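Local coordinates for xylooligosaccharide oxidase (Myceliophthora thermophila, PDB 5L6G), which oxidises xylooligosaccharides and related sugars at the C1 hydroxyl to lactones with a bicovalently bound FAD, passing the electrons to oxygen to form hydrogen peroxide, at residues V141-G146 / D315-F320; L456-A461 / A491-E496. All coordinates share one frame; numbering follows the deposited sequence.

In the fold
Interaction 1 (141-146 with 315-320) joins helix 135-146 of the FAD-binding PCMH-type domain to helix 316-322, which follows the outermost strand 308-314 of the eight-stranded antiparallel sheet. Interaction 2 (456-461 with 491-496) lies within the C-terminal berberine-like region and ties the start of helix 458-466 to the chain's tail. The two sit on opposite sides of the chain's centre, their own centres 39 Å apart and their nearest atoms about 26 Å apart, with the flavin between them. The Trp316 side chain is about 13 Å from the FAD and about 10 Å from the side chain of substrate-binding Thr154; that of Ala491 is about 8 Å from the FAD.

Interaction 1: residues V141-G146 / D315-F320; sequences VLYEEG and DWMEGF. With NAG (2-acetamido-2-deoxy-beta-D-glucopyranose), chain E.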
loop_
_atom_site.group_PDB
_atom_site.type_symbol
_atom_site.label_atom_id
_atom_site.label_comp_id
_atom_site.label_asym_id
_atom_site.label_seq_id
_atom_site.Cartn_x
_atom_site.Cartn_y
_atom_site.Cartn_z
ATOM N N VAL A 141 6.757 -18.021 4.748
ATOM C CA VAL A 141 7.984 -18.651 4.284
ATOM C C VAL A 141 9.188 -18.101 5.038
ATOM O O VAL A 141 10.019 -18.880 5.515
ATOM C CB VAL A 141 8.194 -18.496 2.771
ATOM C CG1 VAL A 141 9.561 -19.059 2.379
ATOM C CG2 VAL A 141 7.100 -19.230 2.004
ATOM N N LEU A 142 9.283 -16.776 5.160
ATOM C CA LEU A 142 10.466 -16.179 5.750
ATOM C C LEU A 142 10.600 -16.607 7.195
ATOM O O LEU A 142 11.695 -16.907 7.654
ATOM C CB LEU A 142 10.448 -14.657 5.664
ATOM C CG LEU A 142 10.445 -14.028 4.267
ATOM C CD1 LEU A 142 10.509 -12.518 4.372
ATOM C CD2 LEU A 142 11.549 -14.561 3.370
ATOM N N TYR A 143 9.472 -16.623 7.899
ATOM C CA TYR A 143 9.474 -16.997 9.294
ATOM C C TYR A 143 9.721 -18.507 9.468
ATOM O O TYR A 143 10.564 -18.903 10.261
ATOM C CB TYR A 143 8.195 -16.568 10.003
ATOM C CG TYR A 143 8.296 -16.867 11.480
ATOM C CD1 TYR A 143 9.068 -16.065 12.316
ATOM C CD2 TYR A 143 7.696 -17.988 12.018
ATOM C CE1 TYR A 143 9.218 -16.365 13.666
ATOM C CE2 TYR A 143 7.844 -18.303 13.365
ATOM C CZ TYR A 143 8.589 -17.474 14.186
ATOM O OH TYR A 143 8.710 -17.787 15.521
ATOM N N GLU A 144 8.982 -19.335 8.741
ATOM C CA GLU A 144 9.126 -20.775 8.870
ATOM C C GLU A 144 10.534 -21.247 8.518
ATOM O O GLU A 144 11.058 -22.157 9.156
ATOM C CB GLU A 144 8.058 -21.527 8.053
ATOM C CG GLU A 144 6.693 -21.476 8.736
ATOM C CD GLU A 144 5.597 -22.312 8.081
ATOM O OE1 GLU A 144 5.872 -23.104 7.166
ATOM O OE2 GLU A 144 4.424 -22.159 8.499
ATOM N N GLU A 145 11.165 -20.618 7.534
ATOM C CA GLU A 145 12.462 -21.099 7.078
ATOM C C GLU A 145 13.631 -20.601 7.908
ATOM O O GLU A 145 14.575 -21.347 8.150
ATOM C CB GLU A 145 12.675 -20.754 5.616
ATOM C CG GLU A 145 11.651 -21.446 4.726
ATOM C CD GLU A 145 12.095 -21.578 3.294
ATOM O OE1 GLU A 145 13.116 -20.970 2.923
ATOM O OE2 GLU A 145 11.409 -22.287 2.530
ATOM N N GLY A 146 13.597 -19.336 8.302
ATOM C CA GLY A 146 14.723 -18.769 9.030
ATOM C C GLY A 146 14.366 -17.773 10.103
ATOM O O GLY A 146 15.233 -17.044 10.563
ATOM N N ASP A 315 3.707 -14.869 19.377
ATOM C CA ASP A 315 4.913 -15.060 18.558
ATOM C C ASP A 315 4.734 -14.226 17.292
ATOM O O ASP A 315 3.691 -13.589 17.112
ATOM C CB ASP A 315 5.228 -16.543 18.274
ATOM C CG ASP A 315 4.280 -17.207 17.281
ATOM O OD1 ASP A 315 3.524 -16.550 16.560
ATOM O OD2 ASP A 315 4.320 -18.442 17.207
ATOM N N TRP A 316 5.758 -14.210 16.444
ATOM C CA TRP A 316 5.772 -13.355 15.274
ATOM C C TRP A 316 4.574 -13.574 14.334
ATOM O O TRP A 316 3.910 -12.619 13.940
ATOM C CB TRP A 316 7.086 -13.517 14.508
ATOM C CG TRP A 316 7.099 -12.725 13.237
ATOM C CD1 TRP A 316 7.035 -13.216 11.978
ATOM C CD2 TRP A 316 7.135 -11.298 13.113
ATOM N NE1 TRP A 316 7.046 -12.189 11.063
ATOM C CE2 TRP A 316 7.105 -10.999 11.736
ATOM C CE3 TRP A 316 7.182 -10.245 14.031
ATOM C CZ2 TRP A 316 7.134 -9.687 11.251
ATOM C CZ3 TRP A 316 7.217 -8.942 13.555
ATOM C CH2 TRP A 316 7.178 -8.672 12.173
ATOM N N MET A 317 4.294 -14.820 13.977
ATOM C CA MET A 317 3.234 -15.088 13.003
ATOM C C MET A 317 1.864 -14.871 13.622
ATOM O O MET A 317 0.923 -14.465 12.938
ATOM C CB MET A 317 3.307 -16.510 12.440
ATOM C CG MET A 317 4.404 -16.746 11.417
ATOM S SD MET A 317 4.481 -15.542 10.095
ATOM C CE MET A 317 2.895 -15.630 9.257
ATOM N N GLU A 318 1.746 -15.152 14.908
ATOM C CA GLU A 318 0.486 -14.928 15.582
ATOM C C GLU A 318 0.202 -13.421 15.622
ATOM O O GLU A 318 -0.947 -12.998 15.511
ATOM C CB GLU A 318 0.532 -15.544 16.974
ATOM C CG GLU A 318 -0.809 -15.581 17.692
ATOM C CD GLU A 318 -0.673 -16.085 19.122
ATOM O OE1 GLU A 318 0.015 -17.116 19.323
ATOM O OE2 GLU A 318 -1.225 -15.443 20.041
ATOM N N GLY A 319 1.252 -12.611 15.767
ATOM C CA GLY A 319 1.095 -11.148 15.691
ATOM C C GLY A 319 0.546 -10.756 14.327
ATOM O O GLY A 319 -0.341 -9.903 14.203
ATOM N N PHE A 320 1.087 -11.378 13.286
ATOM C CA PHE A 320 0.627 -11.066 11.953
ATOM C C PHE A 320 -0.824 -11.493 11.779
ATOM O O PHE A 320 -1.622 -10.722 11.263
ATOM C CB PHE A 320 1.518 -11.687 10.864
ATOM C CG PHE A 320 1.072 -11.339 9.474
ATOM C CD1 PHE A 320 1.257 -10.056 8.976
ATOM C CD2 PHE A 320 0.420 -12.268 8.678
ATOM C CE1 PHE A 320 0.823 -9.713 7.700
ATOM C CE2 PHE A 320 -0.011 -11.924 7.392
ATOM C CZ PHE A 320 0.186 -10.643 6.914
HETATM C C1 NAG E . 6.925 -15.775 22.616
HETATM C C2 NAG E . 5.606 -16.448 23.008
HETATM C C3 NAG E . 5.686 -17.980 22.949
HETATM C C4 NAG E . 6.241 -18.433 21.600
HETATM C C5 NAG E . 7.582 -17.741 21.380
HETATM C C6 NAG E . 8.203 -18.101 20.032
HETATM C C7 NAG E . 3.979 -15.483 24.579
HETATM C C8 NAG E . 3.702 -15.087 26.002
HETATM N N2 NAG E . 5.185 -16.007 24.332
HETATM O O3 NAG E . 4.407 -18.545 23.155
HETATM O O4 NAG E . 6.394 -19.837 21.538
HETATM O O5 NAG E . 7.368 -16.347 21.398
HETATM O O6 NAG E . 9.238 -17.185 19.731
HETATM O O7 NAG E . 3.113 -15.315 23.719
HETATM O O HOH W 1 8.394 -15.328 16.956
#
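Tyr143 reaches from helix 135-146 to the first turn of helix 316-322 and packs there against Trp316 and Met317, an aromatic pair with a Met-aromatic contact that joins the FAD-binding PCMH-type domain to the helix following the outermost strand, 308-314, of the large antiparallel sheet. With CG anti to the backbone N (chi1 -175°), the tyrosine ring is carried out from its helix, and both neighbours come obliquely from the same side of the ring plane. Tyr143 CD1 lies 3.5 Å from Trp316 CD1, while CE1 rests on Trp316 CB. The tyrosine ring and the five-membered ring of the indole are inclined at 33°, their centroids 5.3 Å apart, too oblique for a stack or an edge-to-face pair. Tyr143 CD2 is 3.6 Å from Met317 CG. The methionine chain bends at both chi2 and chi3, which turns its sulfur back beside the base of the tyrosine; SD is 5.1 Å from the centroid of the Tyr143 ring, placed obliquely to it. Met317 also touches Ala139 and Thr140 of helix 135-146, and the Trp316 side chain touches Ser172, Ala230 and Pro231.

Ahead of Trp316, Asp315 is the N-cap: its OD1 accepts from Glu318 N at 2.8 Å, nearly along the C-O axis, closing off the first turn. Its CB also lies beside C6 of the NAG next to Asn233, an N-glycosylation site. At the outer end of the tyrosine a water completes the joint. It sits 2.9 Å from Tyr143 OH and accepts from Trp316 N, also at 2.9 Å, with a weak third link of 3.4 Å to NAG O6.

Interaction 2: residues L456-A461 / A491-E496; sequences LDRAEA and AVEPAE
Arg458 grips the backbone carbonyl of Ala491, tying the first turn of helix 458-466 to the irregular C-terminal tail within the berberine-like region. Just before the helix, Leu456 packs back on Val464 and Tyr465, and its carbonyl O accepts from Gln490, the residue next to the tail segment. Asp457 then serves as N-cap: OD1 takes the N-H of Glu460 at 2.8 Å, in a nearly straight bond (169°).

Arg458 follows and carries the contact. Its CG stands anti to the backbone N (chi1 -171°), and the chain stays extended to NE, bringing the guanidinium side-on to the tail. NE gives Ala491 O a bond of 2.8 Å, and NH2 a second to the same oxygen at 3.1 Å; the acceptor lies practically in the guanidinium plane. The two donors meet the carbonyl differently, NE tilted 20° from its plane and NH2 well above it. NH2 also forms a salt bridge with Glu484 and a merely weak bond to Val492 O.

Later in the same helix, the Gln462 side chain bridges the two backbones, accepting from Glu493 N and donating to Arg458 O. Glu493 meets the arginine with its aliphatic part, its carboxylate standing apart from the guanidinium nitrogens: CG covers the centre of one guanidinium face, 3.4 Å from Arg458 CZ.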
loop_
_atom_site.group_PDB
_atom_site.type_symbol
_atom_site.label_atom_id
_atom_site.label_comp_id
_atom_site.label_asym_id
_atom_site.label_seq_id
_atom_site.Cartn_x
_atom_site.Cartn_y
_atom_site.Cartn_z
ATOM N N LEU A 456 -9.481 11.298 -8.127
ATOM C CA LEU A 456 -8.495 12.313 -8.519
ATOM C C LEU A 456 -8.283 12.230 -10.018
ATOM O O LEU A 456 -8.073 11.136 -10.547
ATOM C CB LEU A 456 -7.154 12.064 -7.836
ATOM C CG LEU A 456 -7.187 11.827 -6.330
ATOM C CD1 LEU A 456 -5.862 11.254 -5.870
ATOM C CD2 LEU A 456 -7.548 13.107 -5.562
ATOM N N ASP A 457 -8.293 13.375 -10.695
ATOM C CA ASP A 457 -7.897 13.380 -12.104
ATOM C C ASP A 457 -6.398 13.118 -12.225
ATOM O O ASP A 457 -5.654 13.154 -11.233
ATOM C CB ASP A 457 -8.378 14.626 -12.887
ATOM C CG ASP A 457 -7.674 15.928 -12.508
ATOM O OD1 ASP A 457 -6.465 15.957 -12.169
ATOM O OD2 ASP A 457 -8.363 16.972 -12.628
ATOM N N ARG A 458 -5.969 12.786 -13.431
ATOM C CA ARG A 458 -4.604 12.352 -13.637
ATOM C C ARG A 458 -3.583 13.371 -13.143
ATOM O O ARG A 458 -2.631 13.004 -12.450
ATOM C CB ARG A 458 -4.360 12.041 -15.104
ATOM C CG ARG A 458 -3.027 11.370 -15.331
ATOM C CD ARG A 458 -2.897 10.857 -16.743
ATOM N NE ARG A 458 -1.612 10.201 -16.887
ATOM C CZ ARG A 458 -1.027 9.945 -18.041
ATOM N NH1 ARG A 458 -1.611 10.288 -19.189
ATOM N NH2 ARG A 458 0.156 9.340 -18.038
ATOM N N ALA A 459 -3.784 14.643 -13.480
ATOM C CA ALA A 459 -2.862 15.691 -13.044
ATOM C C ALA A 459 -2.786 15.799 -11.524
ATOM O O ALA A 459 -1.683 15.864 -10.957
ATOM C CB ALA A 459 -3.241 17.042 -13.635
ATOM N N GLU A 460 -3.943 15.825 -10.862
ATOM C CA GLU A 460 -3.939 15.957 -9.427
ATOM C C GLU A 460 -3.287 14.736 -8.812
ATOM O O GLU A 460 -2.489 14.882 -7.897
ATOM C CB GLU A 460 -5.328 16.190 -8.819
ATOM C CG GLU A 460 -5.212 16.532 -7.324
ATOM C CD GLU A 460 -6.533 16.716 -6.600
ATOM O OE1 GLU A 460 -7.608 16.503 -7.197
ATOM O OE2 GLU A 460 -6.476 17.052 -5.398
ATOM N N ALA A 461 -3.606 13.548 -9.323
ATOM C CA ALA A 461 -3.135 12.307 -8.715
ATOM C C ALA A 461 -1.603 12.249 -8.664
ATOM O O ALA A 461 -1.002 11.982 -7.603
ATOM C CB ALA A 461 -3.701 11.104 -9.458
ATOM N N ALA A 491 -1.356 7.132 -14.058
ATOM C CA ALA A 491 0.059 6.934 -14.337
ATOM C C ALA A 491 0.785 8.266 -14.472
ATOM O O ALA A 491 0.234 9.280 -14.942
ATOM C CB ALA A 491 0.285 6.104 -15.584
ATOM N N VAL A 492 2.055 8.228 -14.079
ATOM C CA VAL A 492 2.967 9.328 -14.315
ATOM C C VAL A 492 3.036 9.617 -15.814
ATOM O O VAL A 492 3.204 8.702 -16.608
ATOM C CB VAL A 492 4.366 8.993 -13.800
ATOM C CG1 VAL A 492 5.361 10.046 -14.235
ATOM C CG2 VAL A 492 4.328 8.882 -12.264
ATOM N N GLU A 493 2.938 10.885 -16.173
ATOM C CA GLU A 493 3.082 11.318 -17.564
ATOM C C GLU A 493 4.548 11.498 -17.948
ATOM O O GLU A 493 5.298 12.146 -17.220
ATOM C CB GLU A 493 2.426 12.673 -17.763
ATOM C CG GLU A 493 0.927 12.676 -17.678
ATOM C CD GLU A 493 0.378 14.072 -17.841
ATOM O OE1 GLU A 493 0.447 14.600 -18.979
ATOM O OE2 GLU A 493 -0.107 14.635 -16.839
ATOM N N PRO A 494 4.946 11.014 -19.130
ATOM C CA PRO A 494 6.323 11.300 -19.530
ATOM C C PRO A 494 6.561 12.807 -19.556
ATOM O O PRO A 494 5.649 13.574 -19.884
ATOM C CB PRO A 494 6.425 10.719 -20.951
ATOM C CG PRO A 494 5.277 9.784 -21.099
ATOM C CD PRO A 494 4.212 10.218 -20.133
ATOM N N ALA A 495 7.761 13.223 -19.179
ATOM C CA ALA A 495 8.156 14.606 -19.342
ATOM C C ALA A 495 8.152 14.896 -20.839
ATOM O O ALA A 495 8.436 14.009 -21.654
ATOM C CB ALA A 495 9.540 14.852 -18.749
ATOM N N GLU A 496 7.791 16.120 -21.193
ATOM C CA GLU A 496 7.870 16.564 -22.580
ATOM C C GLU A 496 9.322 16.879 -22.895
ATOM O O GLU A 496 10.026 17.442 -22.063
ATOM C CB GLU A 496 7.028 17.817 -22.799
ATOM C CG GLU A 496 5.539 17.642 -22.535
ATOM C CD GLU A 496 4.739 18.878 -22.919
ATOM O OE1 GLU A 496 5.335 19.839 -23.463
ATOM O OE2 GLU A 496 3.511 18.894 -22.683
#